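Local coordinates for FBP protein (Leishmania major, PDB 5OEZ), which probably hydrolyses fructose 1,6-bisphosphate to fructose 6-phosphate and inorganic phosphate, a step of gluconeogenesis, with magnesium as cofactor, at residues Ala155-Ser167 against Asn303-His315. Numbering follows the deposited sequence.
Sequences AVIRMLKGTDMVS and NGRILEQSITRLH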
loop_
_atom_site.group_PDB
_atom_site.type_symbol
_atom_site.label_atom_id
_atom_site.label_comp_id
_atom_site.label_asym_id
_atom_site.label_seq_id
_atom_site.Cartn_x
_atom_site.Cartn_y
_atom_site.Cartn_z
ATOM N N ALA C 155 -35.849 11.237 -24.795
ATOM C CA ALA C 155 -36.584 10.428 -25.759
ATOM C C ALA C 155 -35.954 9.056 -25.972
ATOM O O ALA C 155 -36.672 8.061 -26.035
ATOM C CB ALA C 155 -36.715 11.159 -27.087
ATOM N N VAL C 156 -34.624 8.993 -26.034
ATOM C CA VAL C 156 -33.927 7.724 -26.272
ATOM C C VAL C 156 -34.164 6.705 -25.168
ATOM O O VAL C 156 -34.489 5.551 -25.458
ATOM C CB VAL C 156 -32.414 7.929 -26.518
ATOM C CG1 VAL C 156 -31.636 6.612 -26.472
ATOM C CG2 VAL C 156 -32.201 8.598 -27.864
ATOM N N ILE C 157 -34.005 7.107 -23.913
ATOM C CA ILE C 157 -34.174 6.167 -22.800
ATOM C C ILE C 157 -35.587 5.583 -22.688
ATOM O O ILE C 157 -35.736 4.413 -22.308
ATOM C CB ILE C 157 -33.675 6.839 -21.493
ATOM C CG1 ILE C 157 -32.167 6.745 -21.410
ATOM C CG2 ILE C 157 -34.330 6.287 -20.255
ATOM C CD1 ILE C 157 -31.656 5.344 -21.243
ATOM N N ARG C 158 -36.604 6.359 -23.063
ATOM C CA ARG C 158 -37.981 5.847 -23.174
ATOM C C ARG C 158 -38.169 4.706 -24.192
ATOM O O ARG C 158 -39.117 3.937 -24.084
ATOM C CB ARG C 158 -38.969 6.979 -23.491
ATOM C CG ARG C 158 -39.365 7.801 -22.246
ATOM C CD ARG C 158 -39.614 9.246 -22.693
ATOM N NE ARG C 158 -39.836 10.294 -21.687
ATOM C CZ ARG C 158 -39.755 11.610 -21.925
ATOM N NH1 ARG C 158 -39.480 12.105 -23.135
ATOM N NH2 ARG C 158 -39.956 12.463 -20.920
ATOM N N MET C 159 -37.292 4.614 -25.189
ATOM C CA MET C 159 -37.317 3.511 -26.160
ATOM C C MET C 159 -36.594 2.235 -25.690
ATOM O O MET C 159 -36.743 1.194 -26.325
ATOM C CB MET C 159 -36.713 3.972 -27.494
ATOM C CG MET C 159 -37.469 5.110 -28.170
ATOM S SD MET C 159 -37.008 5.333 -29.909
ATOM C CE MET C 159 -35.225 5.341 -29.792
ATOM N N LEU C 160 -35.836 2.303 -24.594
ATOM C CA LEU C 160 -34.990 1.183 -24.154
ATOM C C LEU C 160 -35.608 0.330 -23.053
ATOM O O LEU C 160 -36.538 0.762 -22.363
ATOM C CB LEU C 160 -33.630 1.714 -23.689
ATOM C CG LEU C 160 -32.812 2.434 -24.772
ATOM C CD1 LEU C 160 -31.586 3.082 -24.154
ATOM C CD2 LEU C 160 -32.413 1.493 -25.906
ATOM N N LYS C 161 -35.100 -0.892 -22.920
ATOM C CA LYS C 161 -35.426 -1.781 -21.794
ATOM C C LYS C 161 -34.145 -2.398 -21.256
ATOM O O LYS C 161 -33.101 -2.359 -21.914
ATOM C CB LYS C 161 -36.368 -2.911 -22.221
ATOM C CG LYS C 161 -37.794 -2.491 -22.552
ATOM C CD LYS C 161 -38.693 -3.724 -22.679
ATOM C CE LYS C 161 -40.201 -3.388 -22.798
ATOM N NZ LYS C 161 -41.026 -4.171 -23.765
ATOM N N GLY C 162 -34.237 -2.992 -20.070
ATOM C CA GLY C 162 -33.131 -3.736 -19.490
ATOM C C GLY C 162 -32.593 -4.851 -20.377
ATOM O O GLY C 162 -31.407 -5.159 -20.326
ATOM N N THR C 163 -33.460 -5.434 -21.206
ATOM C CA THR C 163 -33.076 -6.501 -22.130
ATOM C C THR C 163 -32.141 -6.033 -23.254
ATOM O O THR C 163 -31.504 -6.870 -23.880
ATOM C CB THR C 163 -34.320 -7.200 -22.748
ATOM O OG1 THR C 163 -35.217 -6.214 -23.265
ATOM C CG2 THR C 163 -35.053 -8.029 -21.696
ATOM N N ASP C 164 -32.070 -4.719 -23.500
ATOM C CA ASP C 164 -31.137 -4.095 -24.470
ATOM C C ASP C 164 -29.770 -3.712 -23.866
ATOM O O ASP C 164 -28.888 -3.214 -24.571
ATOM C CB ASP C 164 -31.762 -2.809 -25.029
ATOM C CG ASP C 164 -33.089 -3.053 -25.734
ATOM O OD1 ASP C 164 -33.091 -3.858 -26.688
ATOM O OD2 ASP C 164 -34.114 -2.432 -25.344
ATOM N N MET C 165 -29.617 -3.901 -22.559
ATOM C CA MET C 165 -28.415 -3.505 -21.840
ATOM C C MET C 165 -27.245 -4.377 -22.317
ATOM O O MET C 165 -27.337 -5.594 -22.309
ATOM C CB MET C 165 -28.651 -3.651 -20.322
ATOM C CG MET C 165 -27.760 -2.824 -19.408
ATOM S SD MET C 165 -27.956 -3.182 -17.631
ATOM C CE MET C 165 -29.711 -3.496 -17.525
ATOM N N VAL C 166 -26.156 -3.746 -22.736
ATOM C CA VAL C 166 -24.981 -4.497 -23.213
ATOM C C VAL C 166 -23.983 -4.886 -22.108
ATOM O O VAL C 166 -23.260 -5.856 -22.275
ATOM C CB VAL C 166 -24.216 -3.797 -24.341
ATOM C CG1 VAL C 166 -25.160 -3.440 -25.475
ATOM C CG2 VAL C 166 -23.485 -2.584 -23.814
ATOM N N SER C 167 -23.968 -4.165 -20.983
ATOM C CA SER C 167 -23.071 -4.522 -19.884
ATOM C C SER C 167 -23.532 -3.966 -18.554
ATOM O O SER C 167 -24.284 -3.003 -18.489
ATOM C CB SER C 167 -21.654 -4.030 -20.195
ATOM O OG SER C 167 -20.761 -4.370 -19.160
ATOM N N ASN C 303 -44.252 -7.322 -11.362
ATOM C CA ASN C 303 -44.914 -8.000 -12.469
ATOM C C ASN C 303 -43.897 -8.547 -13.476
ATOM O O ASN C 303 -43.789 -8.065 -14.600
ATOM C CB ASN C 303 -45.863 -6.997 -13.128
ATOM C CG ASN C 303 -46.666 -7.588 -14.274
ATOM O OD1 ASN C 303 -46.697 -8.802 -14.481
ATOM N ND2 ASN C 303 -47.322 -6.719 -15.031
ATOM N N GLY C 304 -43.185 -9.592 -13.066
ATOM C CA GLY C 304 -42.246 -10.304 -13.928
ATOM C C GLY C 304 -40.842 -9.751 -13.838
ATOM O O GLY C 304 -40.489 -9.026 -12.895
ATOM N N ARG C 305 -40.059 -10.089 -14.852
ATOM C CA ARG C 305 -38.649 -9.745 -14.913
ATOM C C ARG C 305 -38.437 -8.245 -14.873
ATOM O O ARG C 305 -39.074 -7.511 -15.620
ATOM C CB ARG C 305 -38.021 -10.301 -16.205
ATOM C CG ARG C 305 -37.910 -11.823 -16.253
ATOM C CD ARG C 305 -37.541 -12.296 -17.645
ATOM N NE ARG C 305 -36.178 -11.904 -18.004
ATOM C CZ ARG C 305 -35.725 -11.676 -19.239
ATOM N NH1 ARG C 305 -36.505 -11.769 -20.312
ATOM N NH2 ARG C 305 -34.459 -11.330 -19.412
ATOM N N ILE C 306 -37.515 -7.809 -14.015
ATOM C CA ILE C 306 -37.061 -6.418 -13.974
ATOM C C ILE C 306 -36.616 -5.944 -15.367
ATOM O O ILE C 306 -36.950 -4.831 -15.781
ATOM C CB ILE C 306 -35.864 -6.241 -12.998
ATOM C CG1 ILE C 306 -36.261 -6.524 -11.540
ATOM C CG2 ILE C 306 -35.260 -4.840 -13.082
ATOM C CD1 ILE C 306 -37.281 -5.577 -10.949
ATOM N N LEU C 307 -35.857 -6.787 -16.072
ATOM C CA LEU C 307 -35.301 -6.439 -17.382
ATOM C C LEU C 307 -36.341 -6.214 -18.463
ATOM O O LEU C 307 -36.072 -5.486 -19.421
ATOM C CB LEU C 307 -34.287 -7.487 -17.847
ATOM C CG LEU C 307 -33.019 -7.630 -16.987
ATOM C CD1 LEU C 307 -32.086 -8.667 -17.596
ATOM C CD2 LEU C 307 -32.296 -6.302 -16.808
ATOM N N GLU C 308 -37.526 -6.791 -18.298
ATOM C CA GLU C 308 -38.645 -6.572 -19.245
ATOM C C GLU C 308 -39.483 -5.305 -18.981
ATOM O O GLU C 308 -40.351 -4.997 -19.781
ATOM C CB GLU C 308 -39.582 -7.788 -19.287
ATOM C CG GLU C 308 -39.010 -9.012 -19.993
ATOM C CD GLU C 308 -39.928 -10.238 -19.932
ATOM O OE1 GLU C 308 -41.043 -10.147 -19.368
ATOM O OE2 GLU C 308 -39.530 -11.311 -20.444
ATOM N N GLN C 309 -39.232 -4.568 -17.898
ATOM C CA GLN C 309 -40.012 -3.351 -17.617
ATOM C C GLN C 309 -39.628 -2.213 -18.550
ATOM O O GLN C 309 -38.449 -2.028 -18.858
ATOM C CB GLN C 309 -39.831 -2.886 -16.179
ATOM C CG GLN C 309 -40.367 -3.860 -15.140
ATOM C CD GLN C 309 -40.038 -3.429 -13.716
ATOM O OE1 GLN C 309 -39.708 -2.266 -13.463
ATOM N NE2 GLN C 309 -40.152 -4.360 -12.769
ATOM N N SER C 310 -40.629 -1.454 -18.989
ATOM C CA SER C 310 -40.394 -0.252 -19.794
ATOM C C SER C 310 -39.867 0.887 -18.923
ATOM O O SER C 310 -40.291 1.045 -17.774
ATOM C CB SER C 310 -41.682 0.206 -20.479
ATOM O OG SER C 310 -42.135 -0.750 -21.405
ATOM N N ILE C 311 -38.937 1.658 -19.472
ATOM C CA ILE C 311 -38.476 2.879 -18.845
ATOM C C ILE C 311 -39.364 4.026 -19.329
ATOM O O ILE C 311 -39.319 4.416 -20.496
ATOM C CB ILE C 311 -36.972 3.143 -19.123
ATOM C CG1 ILE C 311 -36.113 2.111 -18.387
ATOM C CG2 ILE C 311 -36.574 4.550 -18.683
ATOM C CD1 ILE C 311 -35.400 1.134 -19.293
ATOM N N THR C 312 -40.193 4.528 -18.424
ATOM C CA THR C 312 -41.034 5.703 -18.659
ATOM C C THR C 312 -40.362 6.959 -18.084
ATOM O O THR C 312 -40.634 8.061 -18.541
ATOM C CB THR C 312 -42.431 5.509 -18.003
ATOM O OG1 THR C 312 -42.315 5.573 -16.577
ATOM C CG2 THR C 312 -43.044 4.143 -18.360
ATOM N N ARG C 313 -39.494 6.782 -17.080
ATOM C CA ARG C 313 -38.986 7.868 -16.241
ATOM C C ARG C 313 -37.543 7.611 -15.818
ATOM O O ARG C 313 -37.207 6.513 -15.462
ATOM C CB ARG C 313 -39.877 8.005 -15.017
ATOM C CG ARG C 313 -40.984 9.007 -15.185
ATOM C CD ARG C 313 -41.829 8.893 -13.949
ATOM N NE ARG C 313 -42.362 7.550 -13.845
ATOM C CZ ARG C 313 -42.514 6.845 -12.728
ATOM N NH1 ARG C 313 -42.193 7.324 -11.518
ATOM N NH2 ARG C 313 -43.000 5.625 -12.831
ATOM N N LEU C 314 -36.693 8.625 -15.875
ATOM C CA LEU C 314 -35.300 8.481 -15.492
ATOM C C LEU C 314 -35.126 7.972 -14.050
ATOM O O LEU C 314 -34.256 7.126 -13.791
ATOM C CB LEU C 314 -34.605 9.811 -15.737
ATOM C CG LEU C 314 -33.173 10.076 -15.341
ATOM C CD1 LEU C 314 -32.259 9.175 -16.160
ATOM C CD2 LEU C 314 -32.808 11.555 -15.491
ATOM N N HIS C 315 -36.004 8.413 -13.149
ATOM C CA HIS C 315 -35.922 8.108 -11.717
ATOM C C HIS C 315 -37.016 7.168 -11.233
ATOM O O HIS C 315 -37.342 7.144 -10.055
ATOM C CB HIS C 315 -35.949 9.418 -10.956
ATOM C CG HIS C 315 -34.678 10.181 -11.090
ATOM N ND1 HIS C 315 -33.441 9.656 -10.774
ATOM C CD2 HIS C 315 -34.454 11.434 -11.534
ATOM C CE1 HIS C 315 -32.511 10.564 -11.013
ATOM N NE2 HIS C 315 -33.101 11.653 -11.472
#
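Ile311 sets CG1 beside its backbone N (chi1 -69°), which leaves CG2 anti to that N; Ile157 is turned the same way, and this brings the two CG2 methyl groups together as the side chains cross at a slant. Here, in the class 1 fructose-1,6-bisphosphatase fold, the turn leaving helix 150-158 in the N-terminal half packs against the loop joining strands 298-300 and 317-323 in the C-terminal half. The CG2 atoms of Ile157 and Ile311 come within 3.2 Å, short for two methyls, so their exact positions deserve caution. The CG1 branch of Ile311 reaches the chain just beyond the helix, with CD1 3.3 Å from Leu160 O. Ile157 also touches Leu114 and Phe116 of strand 113-121.

The backbones also meet closely. Arg158 CA points its hydrogen at Ile311 O, 3.3 Å away and nearly straight (162° at the hydrogen). Further along, Leu307 O faces the start of the 3-10 segment 162-164, where Thr163 N gives it a weak, bent hydrogen bond of 3.2 Å (127°). Thr163 CG2 rests against that same carbonyl. Gly162 presents bare backbone to Leu307 CD2.

Lys161 lays its aliphatic chain across the carbonyls of 307-309, with CE 3.4 Å from Glu308 O. Lys161 N gives a hydrogen bond to Asp164 OD2 at 3.0 Å, on its anti lone pair, while Lys161 O accepts a hydrogen bond from Trp139 NE1 of strand 132-140. Arg305 bridges Glu308 within its own loop and Glu293 of helix 281-294, tying the loop to that helix. Near Ala286 of the same helix, Met165 crosses Leu307 at about a right angle, its CE 3.9 Å from Leu307 CD2.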